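Local coordinates for protein transcriptional regulator, HTH_3 family (Vibrio cholerae, PDB 1Y9Q) that probably acts as a DNA-binding transcriptional regulator, and binds a zinc ion and D-methionine, at residues T55-A60 with N175-P180; H93-Y98 with L104-I109. One frame throughout, in Å; residues are numbered along the deposited sequence.

Overall arrangement
Both contacts frame the D-methionine pocket, yet they illustrate two different ways of building one. Contact 1 is small and buried, near the centre of the chain, where helix 53-63 of the helix-turn-helix region meets strand 171-178 of the cupin; side chains alone bridge it. Contact 2 is larger and only partly buried, a beta hairpin of strands 90-99 and 104-111 tied by backbone hydrogen bonds and bearing several solvent-facing side chains. Their centres lie about 11 Å apart. Strands 104-111 and 171-178 are neighbours in one antiparallel sheet, so contact 1 places an aromatic wall over the ligand while contact 2, at the edge of that sheet, supplies a second from strand 104-111.

Contact 1 of 2, residues T55-A60 with N175-P180; sequences TLWKIA and NIVAYP. With MED (D-methionine), chain C.
Trp57 bridges two domains, leaving helix 53-63 of the helix-turn-helix region to meet Val177 in strand 171-178 and Tyr179 just beyond its end, in the cupin fold. The backbones stay well apart, with 11.5 Å between Trp57 CA and Val177 CA, and the indole makes up the difference. From CB the chain turns so that CG stands opposite the carbonyl carbon (chi1 -83°), and chi2 near 94° sets the ring across that bond. CD1 then lies beside the carboxylate of D-methionine, 3.6 Å from its OXT. Next along the rim, NE1 comes 3.3 Å from the ligand sulfur SD. At the junction of the two rings, CE2 is 3.4 Å from the ligand CA, which sits over one face of the indole, displaced toward the rim. Beyond CZ2, which also packs on that carbon, the six-membered ring passes to the strand. CH2 meets both methyls of Val177, its CG2 at 3.9 Å and CG1 at nearly the same distance, the two side chains arriving from opposite directions. Phe67 stacks on the indole, and the ring of His122, a zinc ligand, meets it at an oblique angle.

This is how one aromatic side chain can be both wall of a pocket and domain joint: Trp57 belongs to the D-methionine pocket together with Asn175, from the opposite segment. Lys58, on the same helix, forms a salt bridge to Glu143 of the second subunit. The phenol of Tyr179 is anchored by a hydrogen bond between its OH and Glu105 OE2, and this held oxygen lies 3.2 Å from Trp57 CZ3.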
# COMPACT_ATOMS: atom_id res chain seq x y z
N THR A 55 7.75 -8.20 0.72
CA THR A 55 7.87 -8.74 2.07
C THR A 55 9.31 -8.60 2.55
O THR A 55 9.56 -8.28 3.71
CB THR A 55 7.43 -10.22 2.11
OG1 THR A 55 6.03 -10.31 1.82
CG2 THR A 55 7.68 -10.81 3.49
N LEU A 56 10.26 -8.84 1.64
CA LEU A 56 11.68 -8.71 1.97
C LEU A 56 11.98 -7.30 2.47
O LEU A 56 12.68 -7.12 3.46
CB LEU A 56 12.55 -8.99 0.74
CG LEU A 56 13.03 -10.42 0.50
CD1 LEU A 56 11.84 -11.35 0.40
CD2 LEU A 56 13.86 -10.48 -0.77
N TRP A 57 11.47 -6.29 1.76
CA TRP A 57 11.71 -4.91 2.18
C TRP A 57 11.05 -4.65 3.53
O TRP A 57 11.59 -3.93 4.37
CB TRP A 57 11.18 -3.92 1.14
CG TRP A 57 12.12 -3.68 0.01
CD1 TRP A 57 12.14 -4.32 -1.20
CD2 TRP A 57 13.22 -2.76 -0.00
NE1 TRP A 57 13.19 -3.86 -1.96
CE2 TRP A 57 13.87 -2.91 -1.25
CE3 TRP A 57 13.72 -1.84 0.92
CZ2 TRP A 57 15.00 -2.16 -1.60
CZ3 TRP A 57 14.84 -1.09 0.57
CH2 TRP A 57 15.47 -1.25 -0.67
N LYS A 58 9.89 -5.25 3.73
CA LYS A 58 9.18 -5.07 4.98
C LYS A 58 10.02 -5.61 6.14
O LYS A 58 10.13 -4.97 7.19
CB LYS A 58 7.83 -5.78 4.90
CG LYS A 58 6.84 -5.37 5.96
CD LYS A 58 5.44 -5.82 5.59
CE LYS A 58 4.45 -5.42 6.66
NZ LYS A 58 3.08 -5.88 6.32
N ILE A 59 10.61 -6.78 5.94
CA ILE A 59 11.44 -7.40 6.97
C ILE A 59 12.72 -6.61 7.19
O ILE A 59 13.08 -6.31 8.33
CB ILE A 59 11.79 -8.85 6.58
CG1 ILE A 59 10.50 -9.69 6.53
CG2 ILE A 59 12.78 -9.45 7.58
CD1 ILE A 59 10.70 -11.10 5.99
N ALA A 60 13.41 -6.27 6.10
CA ALA A 60 14.65 -5.50 6.21
C ALA A 60 14.39 -4.20 6.96
O ALA A 60 15.16 -3.81 7.85
CB ALA A 60 15.20 -5.19 4.81
N ASN A 175 16.84 3.08 -9.48
CA ASN A 175 16.33 3.37 -8.16
C ASN A 175 17.48 3.44 -7.17
O ASN A 175 18.19 2.46 -6.97
CB ASN A 175 15.32 2.28 -7.74
CG ASN A 175 14.70 2.54 -6.37
OD1 ASN A 175 14.43 3.68 -5.99
ND2 ASN A 175 14.43 1.46 -5.64
N ILE A 176 17.69 4.62 -6.58
CA ILE A 176 18.74 4.80 -5.58
C ILE A 176 18.03 4.81 -4.23
O ILE A 176 17.13 5.62 -4.01
CB ILE A 176 19.47 6.14 -5.75
CG1 ILE A 176 20.26 6.15 -7.06
CG2 ILE A 176 20.39 6.40 -4.56
CD1 ILE A 176 20.81 7.52 -7.41
N VAL A 177 18.43 3.92 -3.32
CA VAL A 177 17.82 3.88 -1.99
C VAL A 177 18.89 4.36 -1.00
O VAL A 177 19.91 3.70 -0.82
CB VAL A 177 17.36 2.46 -1.62
CG1 VAL A 177 16.73 2.45 -0.24
CG2 VAL A 177 16.36 1.95 -2.66
N ALA A 178 18.65 5.51 -0.39
CA ALA A 178 19.61 6.10 0.55
C ALA A 178 19.14 5.95 1.99
O ALA A 178 18.09 6.47 2.38
CB ALA A 178 19.83 7.56 0.20
N TYR A 179 19.95 5.25 2.78
CA TYR A 179 19.64 5.01 4.19
C TYR A 179 20.29 6.05 5.10
O TYR A 179 21.39 6.51 4.84
CB TYR A 179 20.12 3.62 4.58
CG TYR A 179 19.50 2.50 3.80
CD1 TYR A 179 18.46 1.75 4.35
CD2 TYR A 179 19.96 2.16 2.53
CE1 TYR A 179 17.90 0.68 3.66
CE2 TYR A 179 19.40 1.08 1.82
CZ TYR A 179 18.37 0.35 2.41
OH TYR A 179 17.83 -0.73 1.75
N PRO A 180 19.61 6.43 6.19
CA PRO A 180 20.15 7.42 7.12
C PRO A 180 21.54 7.01 7.61
O PRO A 180 21.78 5.84 7.90
CB PRO A 180 19.12 7.41 8.26
CG PRO A 180 17.85 7.07 7.57
CD PRO A 180 18.27 5.97 6.61
N MED C . 12.58 0.41 -2.99
CA MED C . 12.19 -0.94 -3.51
C MED C . 10.73 -1.25 -3.18
O MED C . 10.00 -0.46 -2.56
CB MED C . 12.45 -0.98 -5.04
CG MED C . 12.16 -2.24 -5.82
SD MED C . 13.38 -3.46 -5.24
CE MED C . 14.89 -2.77 -5.76
OXT MED C . 10.25 -2.32 -3.53

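Contact 2 of 2, residues H93-Y98 with L104-I109; sequences HTLFPY and LEIFEI. With MED (D-methionine), chain C.
Ile106 and Glu108 of strand 104-111 face Phe96 and His93 across an antiparallel beta hairpin, and a classic beta bulge lies between the two pairings. The bulge centres on Ile106: its O accepts two hydrogen bonds, from Leu95 N at 2.8 Å and from Phe96 N at 3.1 Å, so two residues on one strand answer one on the other. Ile106 N returns a nearly straight bond to Phe96 O (2.8 Å, 176° at the hydrogen), lying in the carbonyl plane. The branches of Ile106 divide the apolar packing. CG1 stands opposite the carbonyl carbon (chi1 -56°) and sends CD1 alongside the Phe96 ring, 3.8 Å from CD2, while CG2 packs against Leu95 CD1.

Glu108 pairs with His93 through reciprocal backbone bonds, and their CB atoms approach to 4.0 Å. Past the bulge, Tyr98 is joined more lightly: its CA makes a CA-H...O contact with Leu104 O at 3.2 Å.

The other side of the sheet carries Phe107, whose ring edge meets Thr94 OG1 and whose face receives the D-methionine methyl CE, 3.4 Å from CD2. Strand 90-99 is outermost within this chain's sheet, strand 104-111 runs between it and strand 171-178, and Leu78 of helix 76-80 packs on Thr94 and Pro97.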
# COMPACT_ATOMS: atom_id res chain seq x y z
N HIS A 93 18.14 -5.47 -11.07
CA HIS A 93 19.55 -5.54 -11.44
C HIS A 93 20.31 -4.65 -10.47
O HIS A 93 20.28 -3.42 -10.59
CB HIS A 93 19.77 -5.05 -12.87
CG HIS A 93 21.20 -5.10 -13.31
ND1 HIS A 93 21.69 -4.36 -14.36
CD2 HIS A 93 22.25 -5.81 -12.83
CE1 HIS A 93 22.98 -4.60 -14.51
NE2 HIS A 93 23.35 -5.47 -13.59
N THR A 94 20.99 -5.25 -9.50
CA THR A 94 21.74 -4.47 -8.52
C THR A 94 23.03 -3.93 -9.12
O THR A 94 23.93 -4.69 -9.47
CB THR A 94 22.08 -5.32 -7.27
OG1 THR A 94 20.87 -5.81 -6.68
CG2 THR A 94 22.82 -4.48 -6.24
N LEU A 95 23.11 -2.61 -9.26
CA LEU A 95 24.29 -1.97 -9.81
C LEU A 95 25.34 -1.77 -8.72
O LEU A 95 26.54 -1.96 -8.95
CB LEU A 95 23.93 -0.60 -10.40
CG LEU A 95 22.87 -0.54 -11.51
CD1 LEU A 95 22.71 0.91 -11.96
CD2 LEU A 95 23.27 -1.42 -12.68
N PHE A 96 24.87 -1.39 -7.54
CA PHE A 96 25.76 -1.16 -6.40
C PHE A 96 25.09 -1.64 -5.13
O PHE A 96 24.05 -1.10 -4.72
CB PHE A 96 26.06 0.34 -6.26
CG PHE A 96 26.91 0.89 -7.36
CD1 PHE A 96 28.30 0.78 -7.32
CD2 PHE A 96 26.33 1.55 -8.44
CE1 PHE A 96 29.10 1.31 -8.33
CE2 PHE A 96 27.12 2.09 -9.46
CZ PHE A 96 28.51 1.96 -9.40
N PRO A 97 25.66 -2.67 -4.49
CA PRO A 97 25.09 -3.19 -3.24
C PRO A 97 25.31 -2.17 -2.13
O PRO A 97 26.21 -1.34 -2.21
CB PRO A 97 25.88 -4.48 -3.02
CG PRO A 97 27.22 -4.14 -3.57
CD PRO A 97 26.85 -3.44 -4.87
N TYR A 98 24.49 -2.24 -1.09
CA TYR A 98 24.57 -1.31 0.03
C TYR A 98 25.99 -1.05 0.53
O TYR A 98 26.76 -1.99 0.77
CB TYR A 98 23.74 -1.82 1.21
CG TYR A 98 23.76 -0.85 2.38
CD1 TYR A 98 23.12 0.38 2.29
CD2 TYR A 98 24.47 -1.14 3.55
CE1 TYR A 98 23.19 1.30 3.32
CE2 TYR A 98 24.55 -0.22 4.59
CZ TYR A 98 23.91 1.00 4.47
OH TYR A 98 23.99 1.95 5.46
N LEU A 104 24.24 4.17 0.39
CA LEU A 104 23.52 3.88 -0.84
C LEU A 104 23.45 2.44 -1.33
O LEU A 104 24.38 1.65 -1.19
CB LEU A 104 24.07 4.71 -2.00
CG LEU A 104 24.23 6.22 -1.84
CD1 LEU A 104 24.61 6.81 -3.19
CD2 LEU A 104 22.94 6.84 -1.30
N GLU A 105 22.31 2.14 -1.94
CA GLU A 105 22.00 0.85 -2.53
C GLU A 105 21.42 1.27 -3.88
O GLU A 105 20.47 2.05 -3.90
CB GLU A 105 20.94 0.17 -1.68
CG GLU A 105 20.85 -1.30 -1.84
CD GLU A 105 20.09 -1.93 -0.70
OE1 GLU A 105 20.62 -2.89 -0.12
OE2 GLU A 105 18.96 -1.48 -0.40
N ILE A 106 21.97 0.79 -4.99
CA ILE A 106 21.48 1.21 -6.30
C ILE A 106 21.04 0.07 -7.22
O ILE A 106 21.79 -0.87 -7.48
CB ILE A 106 22.54 2.05 -7.03
CG1 ILE A 106 22.95 3.24 -6.15
CG2 ILE A 106 22.01 2.56 -8.36
CD1 ILE A 106 24.09 4.06 -6.71
N PHE A 107 19.81 0.19 -7.72
CA PHE A 107 19.23 -0.83 -8.58
C PHE A 107 18.73 -0.28 -9.91
O PHE A 107 18.44 0.91 -10.05
CB PHE A 107 18.02 -1.47 -7.91
CG PHE A 107 18.26 -1.90 -6.50
CD1 PHE A 107 18.85 -3.13 -6.22
CD2 PHE A 107 17.88 -1.08 -5.45
CE1 PHE A 107 19.04 -3.54 -4.91
CE2 PHE A 107 18.07 -1.48 -4.13
CZ PHE A 107 18.65 -2.71 -3.86
N GLU A 108 18.63 -1.18 -10.89
CA GLU A 108 18.07 -0.84 -12.19
C GLU A 108 16.89 -1.80 -12.24
O GLU A 108 17.07 -3.02 -12.27
CB GLU A 108 19.06 -1.14 -13.33
CG GLU A 108 18.53 -0.68 -14.67
CD GLU A 108 19.61 -0.61 -15.74
OE1 GLU A 108 20.56 0.19 -15.57
OE2 GLU A 108 19.50 -1.35 -16.74
N ILE A 109 15.68 -1.25 -12.24
CA ILE A 109 14.46 -2.05 -12.21
C ILE A 109 13.68 -2.07 -13.53
O ILE A 109 13.44 -1.02 -14.12
CB ILE A 109 13.49 -1.53 -11.13
CG1 ILE A 109 14.22 -1.37 -9.79
CG2 ILE A 109 12.30 -2.47 -11.00
CD1 ILE A 109 14.94 -2.60 -9.34
N MED C . 12.58 0.41 -2.99
CA MED C . 12.19 -0.94 -3.51
C MED C . 10.73 -1.25 -3.18
O MED C . 10.00 -0.46 -2.56
CB MED C . 12.45 -0.98 -5.04
CG MED C . 12.16 -2.24 -5.82
SD MED C . 13.38 -3.46 -5.24
CE MED C . 14.89 -2.77 -5.76
OXT MED C . 10.25 -2.32 -3.53